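Local coordinates for protein fatty acid amide hydrolase (PDB 6KVR) that probably hydrolyses amides of monocarboxylic acids, fatty acid amides among them, to the free carboxylate and ammonium, as an amidase-family enzyme, at residues A[168-172]-A[282-286]; A[275-280]-A[323-329]; A[303-307]-A[556-560]; A[483-487]-A[543-547]. All coordinates share one frame; numbering follows the deposited sequence.

Overall arrangement
The four contacts are spread over one amidase-signature fold built round a mixed eleven-stranded sheet. Interactions 1 and 2 use neighbouring parts of the loop between strands 268-271 and 295-300, which is tied first to the loop after helix 303-317 (interaction 2) and then to the loop before helix 185-192 (interaction 1). Their centres lie about 19 Å apart. Interaction 3 pairs helices 303-317 and 552-565. Its centre is about 30 Å from that of interaction 1, across the chain's centre. Interaction 4 sets helix 482-490 against strand 540-546, is nested inside the loop of chain closed by interaction 3, and touches it where Leu545 meets Gly559. Interactions 1 and 4 come near predicted substrate-binding residues, whereas interaction 2 alone meets the second subunit.

Interaction 1: residues A[168-172]-A[282-286]; sequences THGGY and GVSSG
Val283 lays its two methyl branches over the backbone of the 168-172 loop. CG2 rests 3.4 Å from Thr168 O and also meets the Thr168 methyl, CG2 to CG2, at 4.0 Å, the two side chains running past each other in opposite senses. With CG1 anti to the backbone N (chi1 169°), that second methyl reaches onward to His169 O at 3.5 Å and to the edge of the Tyr172 ring, where CD2 is 4.1 Å away. Gly170 CA lies against the same methyl.

The loop is held in shape by a type I' turn from His169 to Tyr172, in which the Tyr172 amide returns to His169 O. The His169 imidazole braces it as well, its ND1 accepting from Gly171 N in the plane of the ring. At the far end Tyr172 OH lies 3.6 Å from Ser285 CB, and a water links the segments by donating to Tyr172 OH and accepting from Ser285 N at 2.9 Å. The phenol is also hydrogen-bonded to Gln404, while Ser284 OG closes an ST turn onto Gly286 N.

Ser284 comes near Leu207, a predicted substrate-binding residue. The contact thus joins the loop after strand 155-158 to the loop between strands 268-271 and 295-300, with Glu159 binding the amides of His169 and Gly170 and helix 402-409 packed against Tyr172 and Ser285.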
# COMPACT_ATOMS: atom_id res chain seq x y z
N THR A 168 18.03 -21.18 5.77
CA THR A 168 17.09 -20.16 6.20
C THR A 168 15.78 -20.87 6.51
O THR A 168 15.05 -21.28 5.60
CB THR A 168 16.90 -19.09 5.12
OG1 THR A 168 18.18 -18.55 4.80
CG2 THR A 168 15.98 -17.97 5.62
N HIS A 169 15.48 -21.02 7.80
CA HIS A 169 14.36 -21.84 8.20
C HIS A 169 13.26 -21.08 8.90
O HIS A 169 12.15 -21.62 9.03
CB HIS A 169 14.86 -22.98 9.11
CG HIS A 169 15.66 -22.51 10.29
ND1 HIS A 169 15.12 -21.73 11.28
CD2 HIS A 169 16.96 -22.72 10.63
CE1 HIS A 169 16.05 -21.46 12.18
NE2 HIS A 169 17.17 -22.06 11.81
N GLY A 170 13.50 -19.85 9.34
CA GLY A 170 12.45 -19.05 9.96
C GLY A 170 11.83 -19.67 11.19
O GLY A 170 10.65 -19.39 11.49
N GLY A 171 12.58 -20.51 11.91
CA GLY A 171 12.07 -21.23 13.06
C GLY A 171 11.32 -22.52 12.76
O GLY A 171 10.89 -23.19 13.71
N TYR A 172 11.15 -22.89 11.49
CA TYR A 172 10.42 -24.10 11.11
C TYR A 172 11.43 -25.21 10.83
O TYR A 172 12.31 -25.05 9.98
CB TYR A 172 9.54 -23.87 9.89
CG TYR A 172 8.47 -22.81 10.06
CD1 TYR A 172 7.28 -23.10 10.73
CD2 TYR A 172 8.64 -21.53 9.56
CE1 TYR A 172 6.29 -22.14 10.89
CE2 TYR A 172 7.66 -20.56 9.72
CZ TYR A 172 6.49 -20.87 10.39
OH TYR A 172 5.52 -19.92 10.54
N GLY A 282 12.55 -14.11 2.45
CA GLY A 282 12.70 -14.72 3.76
C GLY A 282 11.69 -15.83 3.92
O GLY A 282 10.93 -16.15 3.00
N VAL A 283 11.69 -16.43 5.11
CA VAL A 283 10.80 -17.54 5.44
C VAL A 283 9.84 -17.09 6.53
O VAL A 283 10.27 -16.55 7.57
CB VAL A 283 11.59 -18.79 5.89
CG1 VAL A 283 10.65 -19.83 6.47
CG2 VAL A 283 12.34 -19.38 4.73
N SER A 284 8.55 -17.32 6.30
CA SER A 284 7.49 -17.03 7.26
C SER A 284 6.22 -17.65 6.70
O SER A 284 6.21 -18.14 5.57
CB SER A 284 7.30 -15.52 7.49
OG SER A 284 6.34 -14.98 6.59
N SER A 285 5.16 -17.62 7.49
CA SER A 285 3.87 -18.09 7.01
C SER A 285 3.02 -16.99 6.36
O SER A 285 1.84 -17.21 6.09
CB SER A 285 3.11 -18.75 8.15
OG SER A 285 2.54 -17.77 8.99
N GLY A 286 3.60 -15.82 6.07
CA GLY A 286 2.84 -14.66 5.65
C GLY A 286 2.73 -14.40 4.16
O GLY A 286 2.29 -13.30 3.78
O HOH W 1 5.23 -16.77 10.24

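Interaction 2: residues A[275-280]-A[323-329]; sequences KRISVK and DSTSLPM
Ser278 and Asp323 share the shortest polar contact between the two loops: Ser278 OG donates to Asp323 OD2 at 2.5 Å, approaching from above the carboxylate plane, 37° out of it. The same hydroxyl accepts from Lys280 N, making an ST turn, so it is used in both directions. OD2 also receives a water that in turn accepts from Val279 N. The other carboxylate oxygen, OD1, takes the amide of Thr325 at 3.0 Å in an Asx turn, and Asp323 O accepts from Ser326 N to close a type I turn. Another water donates weakly to Ile277 O and lies 2.8 Å from Ser326 OG.

Two non-regular connections of the amidase fold meet here, one between strands 268-271 and 295-300 and one after helix 303-317. A backbone bond clips them together, Leu327 N to Lys275 O at 2.8 Å and nearly straight (167°). Beside it a water donates to both Arg276 O and Leu327 O.

Arg276 bends at chi3 (80°), and its guanidinium lies under Met329, a selenomethionine whose SE stands over one face, 3.9 Å above the plane. Arg276 NE gives to a water that donates to Met329 O, and NH2 adds a weak, 3.4 Å bond to that Met329 O. Asp552 and Glu553 form salt bridges with NH1 and NH2. Lys280 NZ pairs instead with Asp449 of the second subunit, which also accepts from Ser324 N.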
# COMPACT_ATOMS: atom_id res chain seq x y z
N LYS A 275 5.93 -0.59 3.82
CA LYS A 275 6.32 -0.40 2.43
C LYS A 275 7.43 0.63 2.25
O LYS A 275 7.64 1.12 1.15
CB LYS A 275 5.12 -0.05 1.54
CG LYS A 275 3.98 -1.07 1.68
CD LYS A 275 2.62 -0.39 1.77
CE LYS A 275 1.85 -0.42 0.42
NZ LYS A 275 0.76 0.62 0.28
N ARG A 276 8.19 0.94 3.29
CA ARG A 276 9.41 1.71 3.12
C ARG A 276 10.64 0.81 3.08
O ARG A 276 11.52 1.00 2.23
CB ARG A 276 9.53 2.75 4.25
CG ARG A 276 8.35 3.69 4.37
CD ARG A 276 8.67 4.95 5.18
NE ARG A 276 9.40 5.96 4.41
CZ ARG A 276 9.57 7.22 4.78
NH1 ARG A 276 9.03 7.70 5.89
NH2 ARG A 276 10.33 8.02 4.03
N ILE A 277 10.71 -0.18 3.97
CA ILE A 277 11.80 -1.14 4.04
C ILE A 277 11.28 -2.46 3.49
O ILE A 277 10.17 -2.88 3.83
CB ILE A 277 12.32 -1.27 5.49
CG1 ILE A 277 13.16 -0.04 5.86
CG2 ILE A 277 13.22 -2.45 5.65
CD1 ILE A 277 12.38 1.19 6.14
N SER A 278 12.06 -3.11 2.62
CA SER A 278 11.61 -4.36 2.01
C SER A 278 11.60 -5.53 3.00
O SER A 278 12.51 -5.71 3.81
CB SER A 278 12.51 -4.73 0.84
OG SER A 278 12.06 -5.94 0.25
N VAL A 279 10.55 -6.36 2.90
CA VAL A 279 10.51 -7.66 3.57
C VAL A 279 10.65 -8.81 2.57
O VAL A 279 10.51 -9.97 2.95
CB VAL A 279 9.23 -7.85 4.42
CG1 VAL A 279 9.16 -6.80 5.53
CG2 VAL A 279 7.99 -7.80 3.55
N LYS A 280 10.94 -8.51 1.31
CA LYS A 280 11.07 -9.55 0.30
C LYS A 280 12.28 -10.45 0.56
O LYS A 280 13.39 -9.97 0.80
CB LYS A 280 11.17 -8.91 -1.09
CG LYS A 280 11.35 -9.91 -2.21
CD LYS A 280 11.48 -9.23 -3.57
CE LYS A 280 11.90 -10.23 -4.65
NZ LYS A 280 11.90 -9.52 -5.96
N ASP A 323 12.56 -4.26 -5.36
CA ASP A 323 11.34 -4.73 -4.72
C ASP A 323 10.23 -3.76 -5.10
O ASP A 323 10.22 -2.61 -4.64
CB ASP A 323 11.50 -4.82 -3.20
CG ASP A 323 10.19 -5.10 -2.46
OD1 ASP A 323 9.16 -5.44 -3.10
OD2 ASP A 323 10.21 -5.00 -1.21
N SER A 324 9.32 -4.23 -5.95
CA SER A 324 8.29 -3.36 -6.51
C SER A 324 7.32 -2.85 -5.44
O SER A 324 6.73 -1.79 -5.61
CB SER A 324 7.52 -4.13 -7.59
OG SER A 324 6.61 -3.26 -8.23
N THR A 325 7.16 -3.60 -4.34
CA THR A 325 6.31 -3.17 -3.23
C THR A 325 6.88 -1.95 -2.50
O THR A 325 6.12 -1.18 -1.90
CB THR A 325 6.14 -4.32 -2.23
OG1 THR A 325 5.60 -5.46 -2.91
CG2 THR A 325 5.22 -3.94 -1.08
N SER A 326 8.20 -1.78 -2.53
CA SER A 326 8.80 -0.70 -1.75
C SER A 326 8.54 0.66 -2.40
O SER A 326 8.70 0.82 -3.62
CB SER A 326 10.30 -0.94 -1.60
OG SER A 326 10.53 -2.00 -0.69
N LEU A 327 8.15 1.63 -1.59
CA LEU A 327 7.77 2.95 -2.07
C LEU A 327 9.00 3.81 -2.34
O LEU A 327 9.93 3.83 -1.53
CB LEU A 327 6.86 3.65 -1.06
CG LEU A 327 5.49 3.06 -0.71
CD1 LEU A 327 4.78 3.95 0.31
CD2 LEU A 327 4.64 2.87 -1.96
N PRO A 328 9.03 4.54 -3.46
CA PRO A 328 10.10 5.54 -3.67
C PRO A 328 9.73 6.87 -3.03
O PRO A 328 9.52 7.88 -3.70
CB PRO A 328 10.19 5.61 -5.19
CG PRO A 328 8.83 5.29 -5.66
CD PRO A 328 8.23 4.32 -4.67
N MSE A 329 9.62 6.87 -1.71
CA MSE A 329 9.38 8.11 -1.00
C MSE A 329 10.62 8.42 -0.18
O MSE A 329 11.03 7.65 0.71
CB MSE A 329 8.08 8.01 -0.19
CG MSE A 329 8.08 7.40 1.19
SE MSE A 329 6.73 8.38 2.24
CE MSE A 329 5.17 8.18 1.04
O HOH W 2 10.48 5.25 1.95
O HOH W 3 11.54 3.10 0.54
O HOH W 4 8.79 -2.69 1.42
O HOH W 5 8.54 -5.91 0.80

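Interaction 3: residues A[303-307]-A[556-560]; sequences IDDLE and LAAGK
Lys560 leaves its helix with CG anti to the backbone N (chi1 -167°), then folds at chi3 (-44°) and chi4, which turns its ammonium back across the gap toward Asp304. There NZ donates to Asp304 OD1 at 3.2 Å, a salt bridge reached from the anti side of the carboxylate and only slightly out of its plane. The two side chains cross at about a right angle, and Lys560 CD also passes Asp304 OD1 at 3.9 Å, so the aliphatic part of the chain lies against the acid as well as its charged end. Glu307 stands near the same ammonium without charge contact; its OE2 is hydrogen-bonded to Trp331 NE1.

Beneath this salt bridge Ile303 CG2 packs on the facing backbone, 3.4 Å from Leu556 O, and meets the side chain of the same residue at Leu556 CD2, 4.3 Å away. Gly559, which has no side chain, also faces Ile303, and the CA atoms of Ile303 and Lys560 come within 5.8 Å. One helical turn along, Leu556 answers with CD1, which touches Leu306 CB at 4.0 Å and Glu307 CA at 3.9 Å.

The two short helical segments run nearly antiparallel, their axes 166° apart in direction and 9.7 Å apart at closest approach. Both pack on the central mixed sheet of the amidase fold: Ile303, Leu306 and Leu556 all bear on Leu495 of strand 494-499, Ile303 and Leu306 reach His268 of strand 268-271, and Leu556 reaches Leu270 of that strand.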
# COMPACT_ATOMS: atom_id res chain seq x y z
N ILE A 303 19.44 6.65 18.90
CA ILE A 303 18.49 7.07 17.88
C ILE A 303 19.20 7.53 16.61
O ILE A 303 18.69 7.30 15.50
CB ILE A 303 17.55 8.15 18.45
CG1 ILE A 303 17.01 7.67 19.79
CG2 ILE A 303 16.44 8.49 17.45
CD1 ILE A 303 15.88 6.67 19.68
N ASP A 304 20.37 8.17 16.74
CA ASP A 304 21.19 8.50 15.57
C ASP A 304 21.38 7.29 14.67
O ASP A 304 21.32 7.39 13.44
CB ASP A 304 22.58 9.00 15.98
CG ASP A 304 22.56 10.16 16.94
OD1 ASP A 304 21.53 10.86 17.02
OD2 ASP A 304 23.59 10.36 17.61
N ASP A 305 21.64 6.13 15.28
CA ASP A 305 21.90 4.92 14.51
C ASP A 305 20.66 4.46 13.76
O ASP A 305 20.73 4.19 12.55
CB ASP A 305 22.44 3.86 15.46
CG ASP A 305 23.90 4.13 15.83
OD1 ASP A 305 24.55 3.26 16.45
OD2 ASP A 305 24.41 5.22 15.43
N LEU A 306 19.50 4.43 14.43
CA LEU A 306 18.23 4.21 13.72
C LEU A 306 18.11 5.17 12.54
O LEU A 306 17.74 4.77 11.44
CB LEU A 306 17.05 4.39 14.67
CG LEU A 306 17.01 3.56 15.96
CD1 LEU A 306 15.64 3.65 16.59
CD2 LEU A 306 17.38 2.11 15.67
N GLU A 307 18.43 6.45 12.75
CA GLU A 307 18.28 7.44 11.69
C GLU A 307 19.27 7.18 10.56
O GLU A 307 18.91 7.25 9.37
CB GLU A 307 18.46 8.85 12.26
CG GLU A 307 17.73 9.96 11.51
CD GLU A 307 18.55 10.53 10.37
OE1 GLU A 307 19.80 10.64 10.53
OE2 GLU A 307 17.96 10.92 9.33
N LEU A 556 11.60 9.81 14.67
CA LEU A 556 12.99 9.68 15.12
C LEU A 556 13.55 11.01 15.59
O LEU A 556 14.32 11.05 16.56
CB LEU A 556 13.85 9.10 13.99
CG LEU A 556 13.54 7.64 13.66
CD1 LEU A 556 14.60 6.98 12.76
CD2 LEU A 556 13.36 6.85 14.94
N ALA A 557 13.20 12.10 14.91
CA ALA A 557 13.71 13.41 15.31
C ALA A 557 13.24 13.76 16.72
O ALA A 557 14.03 14.21 17.55
CB ALA A 557 13.27 14.48 14.31
N ALA A 558 11.95 13.56 16.99
CA ALA A 558 11.42 13.81 18.33
C ALA A 558 11.94 12.78 19.32
O ALA A 558 12.20 13.11 20.48
CB ALA A 558 9.91 13.81 18.31
N GLY A 559 12.07 11.53 18.89
CA GLY A 559 12.69 10.54 19.75
C GLY A 559 14.07 10.99 20.20
O GLY A 559 14.45 10.79 21.36
N LYS A 560 14.81 11.63 19.31
CA LYS A 560 16.15 12.11 19.65
C LYS A 560 16.09 13.22 20.70
O LYS A 560 16.88 13.22 21.66
CB LYS A 560 16.85 12.59 18.39
CG LYS A 560 18.34 12.82 18.53
CD LYS A 560 18.85 13.63 17.34
CE LYS A 560 18.26 13.13 16.00
NZ LYS A 560 18.98 11.95 15.43

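Interaction 4: residues A[483-487]-A[543-547]; sequences YTSLW and LQLSG
Gln544 runs extended beyond CG (chi2 -173°), which carries its amide across from the strand to the helix, and NE2 donates to Tyr483 O at 2.9 Å. The donor stands above the carbonyl plane, 50° out of it, while the accepting oxygen lies nearly in the plane of the glutamine amide. At the other end of the amide, OE1 is 3.6 Å from Thr484 CG2. Gln544 NE2 also comes to the edge of the Trp487 indole, 3.7 Å from NE1, with ring and amide planes steeply inclined.

Two residues on, Ser546 covers one face of that indole. Its CB makes a CH-pi contact 4.0 Å from the centroid of the six-membered ring and close to the normal, and Ser546 OG sits 3.5 Å from Trp487 CD2. Leu486 CD2 lies over the opposite face, toward the rim.

Helix 482-490 thus lies along strand 540-546 of the amidase sheet, their short segments running 15° apart. Further bonds position the first shell: Arg259 NE donates to Gln544 OE1, Pro466 O takes a second bond from NE2, and Thr494 pairs with Ser546 OG. Thr484 OG1 bonds to the carbonyl of Gly255, predicted to be part of the substrate-binding Ile254 to Ser257 run that ends in the probable acyl-ester serine.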
# COMPACT_ATOMS: atom_id res chain seq x y z
N TYR A 483 -0.69 -3.74 23.46
CA TYR A 483 0.02 -2.47 23.47
C TYR A 483 0.87 -2.26 22.22
O TYR A 483 1.08 -1.11 21.81
CB TYR A 483 0.86 -2.35 24.75
CG TYR A 483 0.00 -1.90 25.92
CD1 TYR A 483 -0.34 -0.56 26.09
CD2 TYR A 483 -0.54 -2.83 26.81
CE1 TYR A 483 -1.15 -0.16 27.14
CE2 TYR A 483 -1.35 -2.44 27.85
CZ TYR A 483 -1.65 -1.11 28.02
OH TYR A 483 -2.47 -0.74 29.06
N THR A 484 1.34 -3.33 21.58
CA THR A 484 2.06 -3.20 20.31
C THR A 484 1.17 -3.47 19.11
O THR A 484 1.31 -2.79 18.08
CB THR A 484 3.26 -4.15 20.24
OG1 THR A 484 2.87 -5.46 20.70
CG2 THR A 484 4.46 -3.62 21.04
N SER A 485 0.26 -4.44 19.21
CA SER A 485 -0.50 -4.83 18.03
C SER A 485 -1.42 -3.72 17.55
O SER A 485 -1.79 -3.71 16.37
CB SER A 485 -1.29 -6.11 18.29
OG SER A 485 -2.33 -5.90 19.23
N LEU A 486 -1.78 -2.78 18.42
CA LEU A 486 -2.60 -1.64 18.00
C LEU A 486 -1.93 -0.87 16.87
O LEU A 486 -2.58 -0.49 15.89
CB LEU A 486 -2.85 -0.71 19.19
CG LEU A 486 -3.55 0.62 18.87
CD1 LEU A 486 -4.97 0.36 18.34
CD2 LEU A 486 -3.54 1.60 20.08
N TRP A 487 -0.63 -0.60 16.99
CA TRP A 487 0.05 0.15 15.95
C TRP A 487 0.35 -0.68 14.70
O TRP A 487 0.71 -0.11 13.66
CB TRP A 487 1.33 0.78 16.53
CG TRP A 487 0.98 1.46 17.83
CD1 TRP A 487 1.35 1.07 19.08
CD2 TRP A 487 0.12 2.61 18.00
NE1 TRP A 487 0.81 1.92 20.01
CE2 TRP A 487 0.05 2.87 19.38
CE3 TRP A 487 -0.57 3.45 17.12
CZ2 TRP A 487 -0.71 3.93 19.91
CZ3 TRP A 487 -1.31 4.51 17.65
CH2 TRP A 487 -1.38 4.73 19.03
N LEU A 543 9.37 2.58 26.28
CA LEU A 543 8.04 3.08 25.94
C LEU A 543 7.96 3.33 24.44
O LEU A 543 8.97 3.38 23.74
CB LEU A 543 7.74 4.37 26.71
CG LEU A 543 7.67 4.37 28.24
CD1 LEU A 543 7.50 5.79 28.76
CD2 LEU A 543 6.53 3.48 28.77
N GLN A 544 6.73 3.52 23.94
CA GLN A 544 6.49 3.70 22.52
C GLN A 544 6.10 5.14 22.19
O GLN A 544 5.27 5.74 22.88
CB GLN A 544 5.39 2.77 22.02
CG GLN A 544 5.77 1.32 22.08
CD GLN A 544 4.71 0.47 21.42
OE1 GLN A 544 4.96 -0.11 20.36
NE2 GLN A 544 3.52 0.42 22.01
N LEU A 545 6.67 5.65 21.11
CA LEU A 545 6.30 6.93 20.51
C LEU A 545 5.82 6.69 19.08
O LEU A 545 6.60 6.30 18.21
CB LEU A 545 7.49 7.89 20.55
CG LEU A 545 7.21 9.38 20.32
CD1 LEU A 545 6.65 10.07 21.56
CD2 LEU A 545 8.50 10.03 19.88
N SER A 546 4.53 6.92 18.84
CA SER A 546 3.91 6.69 17.54
C SER A 546 3.57 8.02 16.85
O SER A 546 3.02 8.93 17.48
CB SER A 546 2.63 5.87 17.67
OG SER A 546 2.87 4.72 18.45
N GLY A 547 3.86 8.11 15.55
CA GLY A 547 3.50 9.25 14.74
C GLY A 547 2.48 8.90 13.67
O GLY A 547 2.08 7.75 13.51